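Local coordinates for NAD(P)H-hydrate epimerase (Saccharomyces cerevisiae, PDB 1JZT), which catalyses the epimerisation of the R and S forms of NAD(P)HX, the hydrated and damaged form of NAD(P)H, so that both epimers can be repaired, at residues A[213-221]-A[235-246]; A[164-175]-A[189-198]. All blocks are in the same frame, centred on the assembly; numbering follows the deposited sequence.

Contact 1 and contact 2 lie side by side in one mixed sheet. Contact 2 joins the parallel strands 169-172 and 194-198 in the buried middle; contact 1 pairs strand 214-218 with the last strand, 243-245, which closes this edge of the sheet antiparallel to its neighbour. Strands 194-198 and 214-218 are themselves adjacent, and His-215 NE2 to Ser-197 OG and Thr-213 OG1 to Pro-192 O are probable hydrogen bonds between the contacts. Contact 2 combines parallel backbone bonds with valine, leucine, isoleucine and proline packing, and has an aspartate just past the C-terminal end of strand 169-172; contact 1, partly exposed, relies more on aromatic faces, an arginine and bridging waters.

Contact 1 of 2, residues A[213-221]-A[235-246]; sequences TTHYVGGRF and FGYESTDQILKL
Arg-220 lies along one face of the Tyr-237 ring, guanidinium and ring planes 18° apart: CB stands 4.0 Å from the ring centroid in a CH-pi contact, and Tyr-237 CB covers one face of the guanidinium. The ring edge faces Val-217 O and Gly-218 CA, while a water joins Tyr-237 OH to Gly-219 O. Val-217 CG1 sits over a face of Phe-235, 4.2 Å from its centroid, because chi1 of 65° turns this methyl between the backbone N and carbonyl carbon. At the guanidinium edge Arg-220 NH1 is shared by two carbonyls, Ser-239 O at 2.8 Å and Asp-241 O at 3.0 Å; the latter accepts on a lone pair, whereas NH1 stands above the carbonyl plane of Ser-239. Both acceptors belong to the type II' turn 238-241. The strands 214-218 and 243-245 form the antiparallel end of a Rossmann-like sheet, with Val-217 and Leu-244 as a hydrogen-bonded pair, N to O 3.1 Å each way. An alanine in place of Arg-220 would probably leave the Ser-239 and Asp-241 carbonyls without this donor and bare the part of the Tyr-237 face under CG and CD. Two waters connect the Arg-220 backbone to Gln-242 OE1, and Gln-242 NE2 donates to Thr-240 O. Asp-241, ending the turn, forms a salt bridge with Arg-45 of helix 28-46. Tyr-216 CE1 meets Ile-243 CD1 at 4.0 Å.

Contact 2 of 2, residues A[164-175]-A[189-198]; sequences QNIIPIVSVDVP and SINPAVLVSL
Val-170 and Val-194 lie side by side on one face of the sheet, pointing the same way, with Val-170 CG2 4.1 Å from Val-194 CB. Val-170 CG1 also reaches Val-196 CG2, and further along Val-172 CG1 meets Leu-198 CD1 at 3.7 Å. Helix 28-46 covers this tightly packed valine face through Val-39 and Ala-42. On the other face Leu-195 CD1 packs against Pro-175 CD, the two side chains crossing at about a right angle. Ser-171 OG, hydrogen-bonded to Asp-138, rests 3.5 Å from Pro-192 CB. The backbones are joined in parallel: Val-194 O accepts from Ser-171 N, and Val-196 N binds Ser-171 O at 2.9 Å, nearly straight at 173°. At the start of strand 169-172, Ile-169 O takes two donors, Ala-193 N at 2.8 Å and Val-194 N at 3.1 Å. The solvent side, by contrast, lies at the N-terminal ends, where Asn-165 is exposed and Gln-164 and Asn-191 are partly so, and a water links Gln-164 O, Ile-169 N and Asn-191 O. At the opposite end the buried Asp-173 OD1 accepts from Leu-198 N at 3.0 Å on its anti lone pair; CG stands anti to the backbone N (chi1 -164°), which brings the carboxylate to the Leu-198 amide. Lys-202 forms a salt bridge with the same oxygen. Asp-173 is a predicted (6S)-NADPHX-binding residue, and its place past the C-terminal end of a parallel strand is where nucleotide sites lie in Rossmann-like folds.

Contact 1 of 2, residues A[213-221]-A[235-246]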
loop_
_atom_site.group_PDB
_atom_site.type_symbol
_atom_site.label_atom_id
_atom_site.label_comp_id
_atom_site.label_asym_id
_atom_site.label_seq_id
_atom_site.Cartn_x
_atom_site.Cartn_y
_atom_site.Cartn_z
ATOM N N THR A 213 7.427 -12.531 5.425
ATOM C CA THR A 213 7.065 -11.130 5.215
ATOM C C THR A 213 7.857 -10.112 6.028
ATOM O O THR A 213 7.995 -10.254 7.244
ATOM C CB THR A 213 5.580 -10.926 5.564
ATOM O OG1 THR A 213 4.815 -11.986 4.978
ATOM C CG2 THR A 213 5.076 -9.586 5.039
ATOM N N THR A 214 8.372 -9.084 5.356
ATOM C CA THR A 214 9.087 -8.028 6.056
ATOM C C THR A 214 8.009 -6.991 6.401
ATOM O O THR A 214 7.185 -6.651 5.548
ATOM C CB THR A 214 10.174 -7.391 5.167
ATOM O OG1 THR A 214 11.145 -8.383 4.813
ATOM C CG2 THR A 214 10.874 -6.262 5.912
ATOM N N HIS A 215 8.009 -6.501 7.639
ATOM C CA HIS A 215 6.999 -5.545 8.090
ATOM C C HIS A 215 7.553 -4.142 8.335
ATOM O O HIS A 215 8.530 -3.951 9.066
ATOM C CB HIS A 215 6.336 -6.069 9.380
ATOM C CG HIS A 215 5.085 -5.339 9.779
ATOM N ND1 HIS A 215 4.520 -5.472 11.032
ATOM C CD2 HIS A 215 4.270 -4.503 9.091
ATOM C CE1 HIS A 215 3.412 -4.753 11.096
ATOM N NE2 HIS A 215 3.237 -4.155 9.929
ATOM N N TYR A 216 6.909 -3.170 7.700
ATOM C CA TYR A 216 7.249 -1.758 7.829
ATOM C C TYR A 216 5.998 -1.001 8.258
ATOM O O TYR A 216 4.868 -1.423 7.975
ATOM C CB TYR A 216 7.682 -1.166 6.484
ATOM C CG TYR A 216 9.025 -1.601 5.942
ATOM C CD1 TYR A 216 10.205 -1.041 6.420
ATOM C CD2 TYR A 216 9.109 -2.518 4.896
ATOM C CE1 TYR A 216 11.444 -1.375 5.863
ATOM C CE2 TYR A 216 10.336 -2.861 4.331
ATOM C CZ TYR A 216 11.497 -2.282 4.821
ATOM O OH TYR A 216 12.700 -2.602 4.250
ATOM N N VAL A 217 6.197 0.118 8.946
ATOM C CA VAL A 217 5.082 0.974 9.327
ATOM C C VAL A 217 5.430 2.331 8.716
ATOM O O VAL A 217 6.600 2.727 8.696
ATOM C CB VAL A 217 4.921 1.122 10.867
ATOM C CG1 VAL A 217 6.116 1.833 11.478
ATOM C CG2 VAL A 217 3.638 1.881 11.168
ATOM N N GLY A 218 4.419 3.022 8.200
ATOM C CA GLY A 218 4.635 4.314 7.568
ATOM C C GLY A 218 3.588 5.330 7.983
ATOM O O GLY A 218 2.651 4.999 8.706
ATOM N N GLY A 219 3.745 6.568 7.524
ATOM C CA GLY A 219 2.805 7.612 7.895
ATOM C C GLY A 219 3.333 8.303 9.137
ATOM O O GLY A 219 2.780 8.162 10.228
ATOM N N ARG A 220 4.413 9.061 8.968
ATOM C CA ARG A 220 5.043 9.761 10.085
ATOM C C ARG A 220 4.399 11.123 10.338
ATOM O O ARG A 220 4.923 12.153 9.920
ATOM C CB ARG A 220 6.540 9.921 9.798
ATOM C CG ARG A 220 7.378 10.452 10.952
ATOM C CD ARG A 220 8.866 10.381 10.620
ATOM N NE ARG A 220 9.699 10.852 11.731
ATOM C CZ ARG A 220 11.028 10.890 11.705
ATOM N NH1 ARG A 220 11.688 10.483 10.620
ATOM N NH2 ARG A 220 11.701 11.340 12.758
ATOM N N PHE A 221 3.258 11.121 11.022
ATOM C CA PHE A 221 2.549 12.359 11.328
ATOM C C PHE A 221 1.692 12.215 12.579
ATOM O O PHE A 221 0.618 12.805 12.679
ATOM C CB PHE A 221 1.682 12.778 10.133
ATOM C CG PHE A 221 0.921 11.641 9.499
ATOM C CD1 PHE A 221 -0.100 10.991 10.190
ATOM C CD2 PHE A 221 1.232 11.219 8.206
ATOM C CE1 PHE A 221 -0.796 9.936 9.606
ATOM C CE2 PHE A 221 0.541 10.164 7.612
ATOM C CZ PHE A 221 -0.477 9.521 8.313
ATOM N N PHE A 235 5.880 5.622 16.607
ATOM C CA PHE A 235 7.015 4.822 16.161
ATOM C C PHE A 235 8.331 5.581 16.014
ATOM O O PHE A 235 8.360 6.734 15.583
ATOM C CB PHE A 235 6.652 4.114 14.857
ATOM C CG PHE A 235 5.525 3.147 15.012
ATOM C CD1 PHE A 235 5.755 1.870 15.510
ATOM C CD2 PHE A 235 4.214 3.546 14.756
ATOM C CE1 PHE A 235 4.691 1.004 15.756
ATOM C CE2 PHE A 235 3.148 2.691 15.000
ATOM C CZ PHE A 235 3.386 1.417 15.503
ATOM N N GLY A 236 9.420 4.909 16.374
ATOM C CA GLY A 236 10.733 5.520 16.310
ATOM C C GLY A 236 11.393 5.555 14.945
ATOM O O GLY A 236 12.445 4.939 14.734
ATOM N N TYR A 237 10.778 6.280 14.016
ATOM C CA TYR A 237 11.321 6.434 12.676
ATOM C C TYR A 237 12.754 6.931 12.814
ATOM O O TYR A 237 13.024 7.823 13.618
ATOM C CB TYR A 237 10.497 7.461 11.900
ATOM C CG TYR A 237 9.098 6.995 11.608
ATOM C CD1 TYR A 237 8.851 6.118 10.556
ATOM C CD2 TYR A 237 8.025 7.392 12.405
ATOM C CE1 TYR A 237 7.577 5.646 10.300
ATOM C CE2 TYR A 237 6.737 6.920 12.159
ATOM C CZ TYR A 237 6.523 6.049 11.105
ATOM O OH TYR A 237 5.260 5.576 10.842
ATOM N N GLU A 238 13.664 6.352 12.034
ATOM C CA GLU A 238 15.071 6.736 12.067
ATOM C C GLU A 238 15.362 7.890 11.121
ATOM O O GLU A 238 14.792 7.961 10.034
ATOM C CB GLU A 238 15.947 5.542 11.680
ATOM C CG GLU A 238 15.893 4.390 12.673
ATOM C CD GLU A 238 16.550 3.121 12.159
ATOM O OE1 GLU A 238 17.381 3.194 11.224
ATOM O OE2 GLU A 238 16.237 2.044 12.710
ATOM N N SER A 239 16.245 8.794 11.540
ATOM C CA SER A 239 16.628 9.930 10.705
ATOM C C SER A 239 15.394 10.637 10.136
ATOM O O SER A 239 14.474 10.981 10.875
ATOM C CB SER A 239 17.528 9.434 9.569
ATOM O OG SER A 239 18.008 10.503 8.780
ATOM N N THR A 240 15.379 10.853 8.822
ATOM C CA THR A 240 14.254 11.511 8.166
ATOM C C THR A 240 13.356 10.495 7.449
ATOM O O THR A 240 12.501 10.880 6.656
ATOM C CB THR A 240 14.736 12.563 7.134
ATOM O OG1 THR A 240 15.639 11.938 6.219
ATOM C CG2 THR A 240 15.455 13.732 7.829
ATOM N N ASP A 241 13.552 9.208 7.736
ATOM C CA ASP A 241 12.764 8.133 7.120
ATOM C C ASP A 241 11.263 8.278 7.334
ATOM O O ASP A 241 10.819 8.780 8.369
ATOM C CB ASP A 241 13.151 6.762 7.680
ATOM C CG ASP A 241 14.542 6.318 7.277
ATOM O OD1 ASP A 241 15.151 6.945 6.389
ATOM O OD2 ASP A 241 15.020 5.319 7.861
ATOM N N GLN A 242 10.481 7.819 6.360
ATOM C CA GLN A 242 9.027 7.876 6.480
ATOM C C GLN A 242 8.494 6.458 6.703
ATOM O O GLN A 242 7.286 6.198 6.631
ATOM C CB GLN A 242 8.403 8.494 5.229
ATOM C CG GLN A 242 8.807 9.958 5.013
ATOM C CD GLN A 242 8.372 10.860 6.157
ATOM O OE1 GLN A 242 7.181 11.066 6.376
ATOM N NE2 GLN A 242 9.338 11.393 6.897
ATOM N N ILE A 243 9.428 5.551 6.974
ATOM C CA ILE A 243 9.132 4.154 7.243
ATOM C C ILE A 243 10.072 3.696 8.356
ATOM O O ILE A 243 11.107 4.322 8.603
ATOM C CB ILE A 243 9.385 3.253 6.004
ATOM C CG1 ILE A 243 10.857 3.355 5.580
ATOM C CG2 ILE A 243 8.457 3.647 4.864
ATOM C CD1 ILE A 243 11.262 2.345 4.510
ATOM N N LEU A 244 9.687 2.614 9.027
ATOM C CA LEU A 244 10.466 2.007 10.109
ATOM C C LEU A 244 10.252 0.499 10.003
ATOM O O LEU A 244 9.113 0.036 9.916
ATOM C CB LEU A 244 9.972 2.476 11.484
ATOM C CG LEU A 244 10.608 1.760 12.687
ATOM C CD1 LEU A 244 12.113 2.024 12.707
ATOM C CD2 LEU A 244 9.972 2.243 13.987
ATOM N N LYS A 245 11.336 -0.263 9.988
ATOM C CA LYS A 245 11.226 -1.709 9.901
ATOM C C LYS A 245 10.654 -2.204 11.234
ATOM O O LYS A 245 11.271 -2.018 12.288
ATOM C CB LYS A 245 12.605 -2.318 9.623
ATOM C CG LYS A 245 12.605 -3.798 9.307
ATOM C CD LYS A 245 14.031 -4.265 9.069
ATOM C CE LYS A 245 14.091 -5.756 8.838
ATOM N NZ LYS A 245 13.262 -6.120 7.660
ATOM N N LEU A 246 9.461 -2.800 11.150
ATOM C CA LEU A 246 8.664 -3.330 12.266
ATOM C C LEU A 246 7.725 -2.290 12.885
ATOM O O LEU A 246 8.084 -1.666 13.908
ATOM C CB LEU A 246 9.546 -3.959 13.340
ATOM C CG LEU A 246 9.782 -5.459 13.135
ATOM C CD1 LEU A 246 10.464 -5.683 11.788
ATOM C CD2 LEU A 246 10.633 -6.010 14.266
ATOM O OXT LEU A 246 6.625 -2.096 12.317
HETATM O O HOH W 1 3.023 6.218 12.255
HETATM O O HOH W 2 4.942 9.324 6.189
HETATM O O HOH W 3 5.922 12.965 7.687
HETATM O O HOH W 4 14.363 11.252 13.581
#

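Contact 2 of 2, residues A[164-175]-A[189-198]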
loop_
_atom_site.group_PDB
_atom_site.type_symbol
_atom_site.label_atom_id
_atom_site.label_comp_id
_atom_site.label_asym_id
_atom_site.label_seq_id
_atom_site.Cartn_x
_atom_site.Cartn_y
_atom_site.Cartn_z
ATOM N N GLN A 164 2.027 -15.281 -6.365
ATOM C CA GLN A 164 2.609 -14.604 -5.205
ATOM C C GLN A 164 3.813 -15.292 -4.585
ATOM O O GLN A 164 4.516 -14.697 -3.764
ATOM C CB GLN A 164 1.538 -14.378 -4.132
ATOM C CG GLN A 164 0.949 -15.645 -3.550
ATOM C CD GLN A 164 -0.094 -15.361 -2.485
ATOM O OE1 GLN A 164 -0.677 -16.281 -1.907
ATOM N NE2 GLN A 164 -0.329 -14.080 -2.214
ATOM N N ASN A 165 4.060 -16.541 -4.969
ATOM C CA ASN A 165 5.206 -17.258 -4.428
ATOM C C ASN A 165 6.405 -17.121 -5.361
ATOM O O ASN A 165 7.500 -17.574 -5.044
ATOM C CB ASN A 165 4.854 -18.730 -4.204
ATOM C CG ASN A 165 3.881 -18.914 -3.061
ATOM O OD1 ASN A 165 4.231 -18.705 -1.899
ATOM N ND2 ASN A 165 2.646 -19.284 -3.381
ATOM N N ILE A 166 6.192 -16.493 -6.513
ATOM C CA ILE A 166 7.272 -16.280 -7.466
ATOM C C ILE A 166 7.553 -14.781 -7.588
ATOM O O ILE A 166 8.709 -14.364 -7.656
ATOM C CB ILE A 166 6.938 -16.879 -8.866
ATOM C CG1 ILE A 166 7.932 -16.360 -9.912
ATOM C CG2 ILE A 166 5.526 -16.527 -9.277
ATOM C CD1 ILE A 166 9.389 -16.644 -9.582
ATOM N N ILE A 167 6.489 -13.980 -7.608
ATOM C CA ILE A 167 6.600 -12.519 -7.700
ATOM C C ILE A 167 6.222 -11.928 -6.332
ATOM O O ILE A 167 5.120 -12.164 -5.827
ATOM C CB ILE A 167 5.635 -11.949 -8.773
ATOM C CG1 ILE A 167 5.821 -12.686 -10.099
ATOM C CG2 ILE A 167 5.873 -10.451 -8.967
ATOM C CD1 ILE A 167 7.240 -12.675 -10.608
ATOM N N PRO A 168 7.125 -11.149 -5.716
ATOM C CA PRO A 168 6.849 -10.554 -4.406
ATOM C C PRO A 168 5.747 -9.502 -4.416
ATOM O O PRO A 168 5.731 -8.613 -5.269
ATOM C CB PRO A 168 8.197 -9.964 -4.008
ATOM C CG PRO A 168 8.765 -9.544 -5.332
ATOM C CD PRO A 168 8.459 -10.747 -6.198
ATOM N N ILE A 169 4.830 -9.606 -3.459
ATOM C CA ILE A 169 3.734 -8.648 -3.338
ATOM C C ILE A 169 3.981 -7.741 -2.131
ATOM O O ILE A 169 4.317 -8.215 -1.043
ATOM C CB ILE A 169 2.366 -9.358 -3.147
ATOM C CG1 ILE A 169 1.974 -10.101 -4.427
ATOM C CG2 ILE A 169 1.300 -8.336 -2.778
ATOM C CD1 ILE A 169 0.723 -10.966 -4.274
ATOM N N VAL A 170 3.826 -6.437 -2.347
ATOM C CA VAL A 170 3.998 -5.436 -1.296
ATOM C C VAL A 170 2.597 -4.906 -0.991
ATOM O O VAL A 170 2.026 -4.174 -1.807
ATOM C CB VAL A 170 4.868 -4.247 -1.787
ATOM C CG1 VAL A 170 4.998 -3.200 -0.682
ATOM C CG2 VAL A 170 6.250 -4.750 -2.225
ATOM N N SER A 171 2.045 -5.271 0.168
ATOM C CA SER A 171 0.692 -4.842 0.537
ATOM C C SER A 171 0.648 -3.523 1.282
ATOM O O SER A 171 1.372 -3.326 2.259
ATOM C CB SER A 171 -0.006 -5.914 1.388
ATOM O OG SER A 171 -0.360 -7.041 0.610
ATOM N N VAL A 172 -0.226 -2.631 0.821
ATOM C CA VAL A 172 -0.391 -1.319 1.426
ATOM C C VAL A 172 -1.396 -1.369 2.575
ATOM O O VAL A 172 -2.570 -1.709 2.386
ATOM C CB VAL A 172 -0.879 -0.282 0.389
ATOM C CG1 VAL A 172 -0.945 1.095 1.031
ATOM C CG2 VAL A 172 0.063 -0.267 -0.807
ATOM N N ASP A 173 -0.901 -1.022 3.759
ATOM C CA ASP A 173 -1.662 -0.979 4.999
ATOM C C ASP A 173 -2.024 -2.361 5.551
ATOM O O ASP A 173 -1.603 -2.721 6.653
ATOM C CB ASP A 173 -2.924 -0.133 4.829
ATOM C CG ASP A 173 -3.520 0.262 6.160
ATOM O OD1 ASP A 173 -2.729 0.533 7.090
ATOM O OD2 ASP A 173 -4.763 0.314 6.275
ATOM N N VAL A 174 -2.812 -3.113 4.791
ATOM C CA VAL A 174 -3.225 -4.465 5.156
ATOM C C VAL A 174 -3.305 -5.311 3.886
ATOM O O VAL A 174 -3.518 -4.787 2.794
ATOM C CB VAL A 174 -4.620 -4.491 5.858
ATOM C CG1 VAL A 174 -4.535 -3.844 7.223
ATOM C CG2 VAL A 174 -5.661 -3.783 4.997
ATOM N N PRO A 175 -3.111 -6.636 4.009
ATOM C CA PRO A 175 -3.180 -7.518 2.837
ATOM C C PRO A 175 -4.624 -7.557 2.346
ATOM O O PRO A 175 -5.532 -7.866 3.117
ATOM C CB PRO A 175 -2.725 -8.872 3.390
ATOM C CG PRO A 175 -1.838 -8.493 4.553
ATOM C CD PRO A 175 -2.616 -7.367 5.187
ATOM N N SER A 189 -5.505 -16.934 -0.087
ATOM C CA SER A 189 -5.211 -15.730 0.672
ATOM C C SER A 189 -3.879 -15.099 0.256
ATOM O O SER A 189 -2.905 -15.799 -0.033
ATOM C CB SER A 189 -5.177 -16.089 2.160
ATOM O OG SER A 189 -5.130 -14.941 2.979
ATOM N N ILE A 190 -3.842 -13.772 0.225
ATOM C CA ILE A 190 -2.626 -13.048 -0.131
ATOM C C ILE A 190 -1.538 -13.331 0.905
ATOM O O ILE A 190 -1.793 -13.308 2.113
ATOM C CB ILE A 190 -2.883 -11.515 -0.180
ATOM C CG1 ILE A 190 -3.829 -11.175 -1.336
ATOM C CG2 ILE A 190 -1.567 -10.754 -0.320
ATOM C CD1 ILE A 190 -3.244 -11.425 -2.704
ATOM N N ASN A 191 -0.332 -13.618 0.418
ATOM C CA ASN A 191 0.841 -13.887 1.260
ATOM C C ASN A 191 1.894 -12.887 0.779
ATOM O O ASN A 191 2.760 -13.213 -0.035
ATOM C CB ASN A 191 1.342 -15.320 1.048
ATOM C CG ASN A 191 2.685 -15.588 1.728
ATOM O OD1 ASN A 191 3.292 -16.643 1.528
ATOM N ND2 ASN A 191 3.151 -14.639 2.532
ATOM N N PRO A 192 1.831 -11.651 1.288
ATOM C CA PRO A 192 2.765 -10.589 0.904
ATOM C C PRO A 192 4.215 -10.765 1.340
ATOM O O PRO A 192 4.491 -11.237 2.442
ATOM C CB PRO A 192 2.128 -9.348 1.515
ATOM C CG PRO A 192 1.553 -9.884 2.791
ATOM C CD PRO A 192 0.912 -11.189 2.345
ATOM N N ALA A 193 5.140 -10.380 0.464
ATOM C CA ALA A 193 6.564 -10.454 0.783
ATOM C C ALA A 193 6.870 -9.270 1.694
ATOM O O ALA A 193 7.796 -9.309 2.509
ATOM C CB ALA A 193 7.402 -10.370 -0.497
ATOM N N VAL A 194 6.074 -8.215 1.554
ATOM C CA VAL A 194 6.245 -7.014 2.366
ATOM C C VAL A 194 4.882 -6.442 2.755
ATOM O O VAL A 194 3.956 -6.404 1.939
ATOM C CB VAL A 194 7.010 -5.899 1.593
ATOM C CG1 VAL A 194 7.221 -4.685 2.498
ATOM C CG2 VAL A 194 8.351 -6.430 1.091
ATOM N N LEU A 195 4.758 -6.008 4.004
ATOM C CA LEU A 195 3.529 -5.380 4.471
ATOM C C LEU A 195 3.919 -4.001 4.966
ATOM O O LEU A 195 4.818 -3.866 5.789
ATOM C CB LEU A 195 2.891 -6.171 5.617
ATOM C CG LEU A 195 1.708 -5.475 6.303
ATOM C CD1 LEU A 195 0.561 -5.280 5.312
ATOM C CD2 LEU A 195 1.246 -6.303 7.497
ATOM N N VAL A 196 3.263 -2.971 4.447
ATOM C CA VAL A 196 3.556 -1.614 4.880
ATOM C C VAL A 196 2.332 -1.083 5.596
ATOM O O VAL A 196 1.385 -0.611 4.958
ATOM C CB VAL A 196 3.882 -0.673 3.699
ATOM C CG1 VAL A 196 4.195 0.728 4.226
ATOM C CG2 VAL A 196 5.058 -1.216 2.898
ATOM N N SER A 197 2.337 -1.200 6.922
ATOM C CA SER A 197 1.227 -0.708 7.724
ATOM C C SER A 197 1.285 0.815 7.685
ATOM O O SER A 197 2.368 1.400 7.683
ATOM C CB SER A 197 1.349 -1.199 9.171
ATOM O OG SER A 197 1.186 -2.612 9.245
ATOM N N LEU A 198 0.123 1.454 7.636
ATOM C CA LEU A 198 0.059 2.905 7.597
ATOM C C LEU A 198 -0.539 3.457 8.888
ATOM O O LEU A 198 -1.555 2.958 9.378
ATOM C CB LEU A 198 -0.755 3.364 6.380
ATOM C CG LEU A 198 -0.140 3.033 5.016
ATOM C CD1 LEU A 198 -1.075 3.488 3.905
ATOM C CD2 LEU A 198 1.217 3.726 4.883
HETATM O O HOH W 5 4.264 -12.146 -2.294
HETATM O O HOH W 6 -1.539 -3.292 9.443
#